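Local coordinates for ATP-dependent Clp protease adapter protein CLPS1, chloroplastic (Arabidopsis thaliana, PDB 7D34) that acts as a small adapter of the chloroplast Clp protease system, binding ClpC chaperones and probably selecting substrates by their N-terminal residue, at residues Arg6-Asn11 and Asn46-Val51; Glu18-Val23 and Asn69-Ser74. All coordinates share one frame; numbering follows the deposited sequence.

Interaction 1: residues Arg6-Asn11 and Asn46-Val51; sequences RVILHN and NGLAVV. With PHE (phenylalanine), chain D.
Leu9 lays its CB against CG2 of Val51 at 3.5 Å, a tight carbon contact on the helix-facing side of the ClpS antiparallel sheet, where strand 5-10 runs between strands 48-54 and 72-77. Leu9 and Ala49 form a hydrogen-bonded pair: Leu9 N reaches Ala49 O at 2.8 Å, almost straight (176°) and nearly along the C=O axis, while the return bond from Ala49 N to Leu9 O is more bent (143°). Leu9 O also receives the CA-H of Leu48. Ile8, His10, Leu48 and Val50 line the other face. There Ile8 CG2, anti to the backbone N, lies under the rim of one face of the His10 imidazole and beside Leu48 CD1, while Ile8 CD1 touches Val50 CG2 at 3.8 Å, the two side chains crossing obliquely. His10 NE2 is hydrogen-bonded to Ser74 OG, which would limit rotation of the ring. Just before strand 48-54, Gly47, with positive phi, accepts Asn11 N on its O at 3.0 Å, the donor standing above the carbonyl plane. Asn11 CG stands anti to its backbone N (chi1 -165°), and the bound phenylalanine, consistent with an N-degron's first residue, donates from its N to Asn11 OD1 at 2.7 Å.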
loop_
_atom_site.group_PDB
_atom_site.type_symbol
_atom_site.label_atom_id
_atom_site.label_comp_id
_atom_site.label_asym_id
_atom_site.label_seq_id
_atom_site.Cartn_x
_atom_site.Cartn_y
_atom_site.Cartn_z
ATOM N N ARG A 6 -3.240 9.970 -3.611
ATOM C CA ARG A 6 -2.618 9.029 -2.691
ATOM C C ARG A 6 -1.439 9.691 -1.987
ATOM O O ARG A 6 -0.621 10.357 -2.632
ATOM C CB ARG A 6 -2.151 7.787 -3.449
ATOM C CG ARG A 6 -3.112 6.622 -3.477
ATOM C CD ARG A 6 -3.341 6.081 -4.887
ATOM N NE ARG A 6 -2.274 5.197 -5.372
ATOM C CZ ARG A 6 -2.402 4.391 -6.422
ATOM N NH1 ARG A 6 -1.402 3.629 -6.809
ATOM N NH2 ARG A 6 -3.553 4.313 -7.065
ATOM N N VAL A 7 -1.396 9.559 -0.659
ATOM C CA VAL A 7 -0.211 9.869 0.136
ATOM C C VAL A 7 0.523 8.553 0.372
ATOM O O VAL A 7 -0.027 7.617 0.970
ATOM C CB VAL A 7 -0.569 10.564 1.463
ATOM C CG1 VAL A 7 0.695 10.993 2.214
ATOM C CG2 VAL A 7 -1.469 11.790 1.236
ATOM N N ILE A 8 1.756 8.489 -0.106
ATOM C CA ILE A 8 2.577 7.288 -0.060
ATOM C C ILE A 8 3.672 7.432 0.986
ATOM O O ILE A 8 4.310 8.481 1.112
ATOM C CB ILE A 8 3.184 6.995 -1.448
ATOM C CG1 ILE A 8 2.093 6.876 -2.519
ATOM C CG2 ILE A 8 3.998 5.730 -1.386
ATOM C CD1 ILE A 8 1.214 5.664 -2.409
ATOM N N LEU A 9 3.893 6.344 1.729
ATOM C CA LEU A 9 4.985 6.199 2.684
ATOM C C LEU A 9 5.976 5.206 2.087
ATOM O O LEU A 9 5.600 4.082 1.733
ATOM C CB LEU A 9 4.466 5.721 4.044
ATOM C CG LEU A 9 5.579 5.377 5.040
ATOM C CD1 LEU A 9 6.436 6.596 5.391
ATOM C CD2 LEU A 9 5.026 4.720 6.284
ATOM N N HIS A 10 7.221 5.639 1.919
ATOM C CA HIS A 10 8.286 4.780 1.426
ATOM C C HIS A 10 9.171 4.285 2.567
ATOM O O HIS A 10 9.421 4.997 3.544
ATOM C CB HIS A 10 9.136 5.541 0.408
ATOM C CG HIS A 10 8.389 5.997 -0.809
ATOM N ND1 HIS A 10 8.433 5.311 -2.003
ATOM C CD2 HIS A 10 7.597 7.075 -1.023
ATOM C CE1 HIS A 10 7.703 5.947 -2.901
ATOM N NE2 HIS A 10 7.176 7.017 -2.329
ATOM N N ASN A 11 9.644 3.046 2.434
ATOM C CA ASN A 11 10.620 2.520 3.376
ATOM C C ASN A 11 11.922 3.319 3.314
ATOM O O ASN A 11 12.327 3.811 2.255
ATOM C CB ASN A 11 10.869 1.042 3.107
ATOM C CG ASN A 11 11.582 0.369 4.251
ATOM O OD1 ASN A 11 11.163 0.452 5.399
ATOM N ND2 ASN A 11 12.651 -0.327 3.940
ATOM N N ASN A 46 7.071 -4.136 1.634
ATOM C CA ASN A 46 6.846 -3.939 0.210
ATOM C C ASN A 46 7.618 -2.760 -0.369
ATOM O O ASN A 46 7.614 -2.578 -1.589
ATOM C CB ASN A 46 5.348 -3.714 -0.045
ATOM C CG ASN A 46 4.533 -4.996 -0.036
ATOM O OD1 ASN A 46 4.408 -5.672 -1.061
ATOM N ND2 ASN A 46 3.995 -5.353 1.137
ATOM N N GLY A 47 8.291 -1.964 0.462
ATOM C CA GLY A 47 8.984 -0.784 -0.000
ATOM C C GLY A 47 8.153 0.486 0.005
ATOM O O GLY A 47 8.726 1.581 -0.017
ATOM N N LEU A 48 6.827 0.377 0.029
ATOM C CA LEU A 48 5.960 1.552 0.051
ATOM C C LEU A 48 4.580 1.136 0.533
ATOM O O LEU A 48 4.212 -0.038 0.472
ATOM C CB LEU A 48 5.853 2.225 -1.323
ATOM C CG LEU A 48 4.981 1.572 -2.397
ATOM C CD1 LEU A 48 4.755 2.577 -3.515
ATOM C CD2 LEU A 48 5.604 0.320 -2.969
ATOM N N ALA A 49 3.823 2.115 1.019
ATOM C CA ALA A 49 2.474 1.837 1.486
ATOM C C ALA A 49 1.611 3.085 1.390
ATOM O O ALA A 49 2.094 4.206 1.552
ATOM C CB ALA A 49 2.468 1.310 2.930
ATOM N N VAL A 50 0.323 2.870 1.133
ATOM C CA VAL A 50 -0.640 3.961 1.036
ATOM C C VAL A 50 -1.012 4.391 2.447
ATOM O O VAL A 50 -1.525 3.594 3.241
ATOM C CB VAL A 50 -1.886 3.551 0.236
ATOM C CG1 VAL A 50 -2.979 4.643 0.333
ATOM C CG2 VAL A 50 -1.460 3.221 -1.203
ATOM N N VAL A 51 -0.781 5.664 2.748
ATOM C CA VAL A 51 -1.079 6.199 4.070
ATOM C C VAL A 51 -2.546 6.613 4.171
ATOM O O VAL A 51 -3.252 6.265 5.127
ATOM C CB VAL A 51 -0.161 7.392 4.370
ATOM C CG1 VAL A 51 -0.575 8.013 5.689
ATOM C CG2 VAL A 51 1.255 6.941 4.394
HETATM N N PHE D . 12.683 -0.082 7.558
HETATM C CA PHE D . 12.775 0.599 8.883
HETATM C C PHE D . 13.612 -0.227 9.865
HETATM O O PHE D . 13.681 -1.459 9.753
HETATM C CB PHE D . 11.369 0.847 9.447
HETATM C CG PHE D . 10.436 1.558 8.488
HETATM C CD1 PHE D . 10.768 2.802 7.964
HETATM C CD2 PHE D . 9.226 0.987 8.116
HETATM C CE1 PHE D . 9.907 3.461 7.080
HETATM C CE2 PHE D . 8.363 1.640 7.240
HETATM C CZ PHE D . 8.706 2.881 6.723
#

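Interaction 2: residues Glu18-Val23 and Asn69-Ser74; sequences EYVVQV and NGLLSS. With PHE (phenylalanine), chain D.
The phenylalanine pocket has one wall on helix 17-27, and a neighbouring side of that helix packs against the turn leaving helix 56-68. Val20 faces the ligand, its CG2 lying 3.5 Å from CD1 of the phenylalanine ring. Tyr19, with CG anti to its backbone N, directs its hydroxyl to the turn, where OH donates to Asn69 O at 2.6 Å, in the carbonyl plane and on a lone pair. Asn69 O lies in the ring plane at the edge, 3.2 Å from Tyr19 CE2, and Val23 CG2 sits over one ring face toward the rim, so the phenol is held both at its edge and on a face. The turn is a Schellman motif: Gly70, with positive phi, is its C-prime residue, and Leu71 N returns to Leu66 O. A phenylalanine in place of Tyr19 would lose the hydroxyl and would probably loosen the link between helix and turn. Leu71 CD1 meets Val23 CG1 tip to tip at 3.6 Å, and both residues touch Leu66 of helix 56-68. Val23 CG1 also touches Asn69 CB at 3.6 Å, where the two side chains run antiparallel alongside each other. The Asn69 amide turns to other partners, OD1 to Lys26 NZ and ND2 to Gln65 O.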
loop_
_atom_site.group_PDB
_atom_site.type_symbol
_atom_site.label_atom_id
_atom_site.label_comp_id
_atom_site.label_asym_id
_atom_site.label_seq_id
_atom_site.Cartn_x
_atom_site.Cartn_y
_atom_site.Cartn_z
ATOM N N GLU A 18 8.945 2.058 15.629
ATOM C CA GLU A 18 8.049 2.737 16.559
ATOM C C GLU A 18 7.947 4.213 16.213
ATOM O O GLU A 18 6.870 4.801 16.318
ATOM C CB GLU A 18 8.498 2.587 18.024
ATOM C CG GLU A 18 7.504 3.281 18.964
ATOM C CD GLU A 18 7.865 3.187 20.440
ATOM O OE1 GLU A 18 9.055 2.927 20.743
ATOM O OE2 GLU A 18 6.948 3.342 21.283
ATOM N N TYR A 19 9.066 4.838 15.820
ATOM C CA TYR A 19 9.017 6.244 15.417
ATOM C C TYR A 19 8.106 6.451 14.211
ATOM O O TYR A 19 7.311 7.398 14.184
ATOM C CB TYR A 19 10.414 6.784 15.078
ATOM C CG TYR A 19 10.414 8.257 14.709
ATOM C CD1 TYR A 19 10.116 9.215 15.659
ATOM C CD2 TYR A 19 10.670 8.674 13.402
ATOM C CE1 TYR A 19 10.105 10.547 15.323
ATOM C CE2 TYR A 19 10.652 9.972 13.061
ATOM C CZ TYR A 19 10.378 10.922 14.013
ATOM O OH TYR A 19 10.372 12.230 13.607
ATOM N N VAL A 20 8.243 5.600 13.184
ATOM C CA VAL A 20 7.365 5.674 12.015
ATOM C C VAL A 20 5.907 5.689 12.460
ATOM O O VAL A 20 5.103 6.513 12.000
ATOM C CB VAL A 20 7.645 4.509 11.044
ATOM C CG1 VAL A 20 6.660 4.535 9.899
ATOM C CG2 VAL A 20 9.061 4.514 10.478
ATOM N N VAL A 21 5.545 4.782 13.377
ATOM C CA VAL A 21 4.168 4.715 13.862
ATOM C C VAL A 21 3.770 6.004 14.560
ATOM O O VAL A 21 2.652 6.503 14.375
ATOM C CB VAL A 21 4.010 3.508 14.800
ATOM C CG1 VAL A 21 2.632 3.411 15.396
ATOM C CG2 VAL A 21 4.236 2.271 13.984
ATOM N N GLN A 22 4.650 6.545 15.410
ATOM C CA GLN A 22 4.309 7.773 16.130
ATOM C C GLN A 22 4.078 8.943 15.182
ATOM O O GLN A 22 3.155 9.742 15.384
ATOM C CB GLN A 22 5.385 8.107 17.159
ATOM C CG GLN A 22 5.499 7.068 18.247
ATOM C CD GLN A 22 6.734 7.213 19.115
ATOM O OE1 GLN A 22 7.658 7.947 18.790
ATOM N NE2 GLN A 22 6.737 6.521 20.248
ATOM N N VAL A 23 4.935 9.090 14.172
ATOM C CA VAL A 23 4.764 10.178 13.207
ATOM C C VAL A 23 3.422 10.045 12.490
ATOM O O VAL A 23 2.679 11.024 12.327
ATOM C CB VAL A 23 5.924 10.188 12.201
ATOM C CG1 VAL A 23 5.674 11.231 11.116
ATOM C CG2 VAL A 23 7.246 10.478 12.880
ATOM N N ASN A 69 9.008 15.395 9.434
ATOM C CA ASN A 69 9.273 14.544 10.582
ATOM C C ASN A 69 10.244 13.419 10.252
ATOM O O ASN A 69 10.402 12.508 11.062
ATOM C CB ASN A 69 7.958 13.973 11.119
ATOM C CG ASN A 69 7.188 14.966 11.979
ATOM O OD1 ASN A 69 7.467 15.128 13.159
ATOM N ND2 ASN A 69 6.270 15.695 11.357
ATOM N N GLY A 70 10.863 13.443 9.073
ATOM C CA GLY A 70 11.957 12.548 8.741
ATOM C C GLY A 70 11.620 11.341 7.888
ATOM O O GLY A 70 12.512 10.516 7.647
ATOM N N LEU A 71 10.397 11.234 7.381
ATOM C CA LEU A 71 9.996 10.084 6.580
ATOM C C LEU A 71 10.082 10.396 5.083
ATOM O O LEU A 71 10.191 11.550 4.671
ATOM C CB LEU A 71 8.573 9.624 6.923
ATOM C CG LEU A 71 8.282 9.475 8.420
ATOM C CD1 LEU A 71 6.899 8.866 8.640
ATOM C CD2 LEU A 71 9.358 8.705 9.150
ATOM N N LEU A 72 10.115 9.334 4.274
ATOM C CA LEU A 72 10.102 9.437 2.815
ATOM C C LEU A 72 8.662 9.286 2.321
ATOM O O LEU A 72 8.019 8.262 2.598
ATOM C CB LEU A 72 10.987 8.376 2.168
ATOM C CG LEU A 72 12.477 8.454 2.486
ATOM C CD1 LEU A 72 13.212 7.305 1.857
ATOM C CD2 LEU A 72 13.028 9.766 1.955
ATOM N N SER A 73 8.131 10.331 1.671
ATOM C CA SER A 73 6.737 10.365 1.242
ATOM C C SER A 73 6.597 10.998 -0.140
ATOM O O SER A 73 7.364 11.886 -0.521
ATOM C CB SER A 73 5.899 11.128 2.293
ATOM O OG SER A 73 4.545 11.251 1.902
ATOM N N SER A 74 5.623 10.499 -0.897
ATOM C CA SER A 74 5.267 11.038 -2.205
ATOM C C SER A 74 3.753 11.204 -2.281
ATOM O O SER A 74 3.006 10.606 -1.502
ATOM C CB SER A 74 5.788 10.129 -3.334
ATOM O OG SER A 74 5.367 8.795 -3.116
HETATM N N PHE D . 12.683 -0.082 7.558
HETATM C CA PHE D . 12.775 0.599 8.883
HETATM C C PHE D . 13.612 -0.227 9.865
HETATM O O PHE D . 13.681 -1.459 9.753
HETATM C CB PHE D . 11.369 0.847 9.447
HETATM C CG PHE D . 10.436 1.558 8.488
HETATM C CD1 PHE D . 10.768 2.802 7.964
HETATM C CD2 PHE D . 9.226 0.987 8.116
HETATM C CE1 PHE D . 9.907 3.461 7.080
HETATM C CE2 PHE D . 8.363 1.640 7.240
HETATM C CZ PHE D . 8.706 2.881 6.723
#

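The centres of interactions 1 and 2 are 11 Å apart, and their segments alternate along the chain: 6-11, 18-23, 46-51, 69-74. Strand 5-10 and helix 17-27 are consecutive elements, and strands 5-10 and 72-77 are neighbours in the sheet, so the two contacts meet directly. His10 N lies 2.8 Å from Leu72 O in a probable backbone hydrogen bond, and Val20 of interaction 2 touches Leu9 of interaction 1. Both border the bound phenylalanine. Asp12 O and His44 ND1 add further bonds to the ligand, so the pocket of this compact ClpS domain is drawn from residues 10-20 and 40-44, with segments 46-51 and 69-74 packed against its walls.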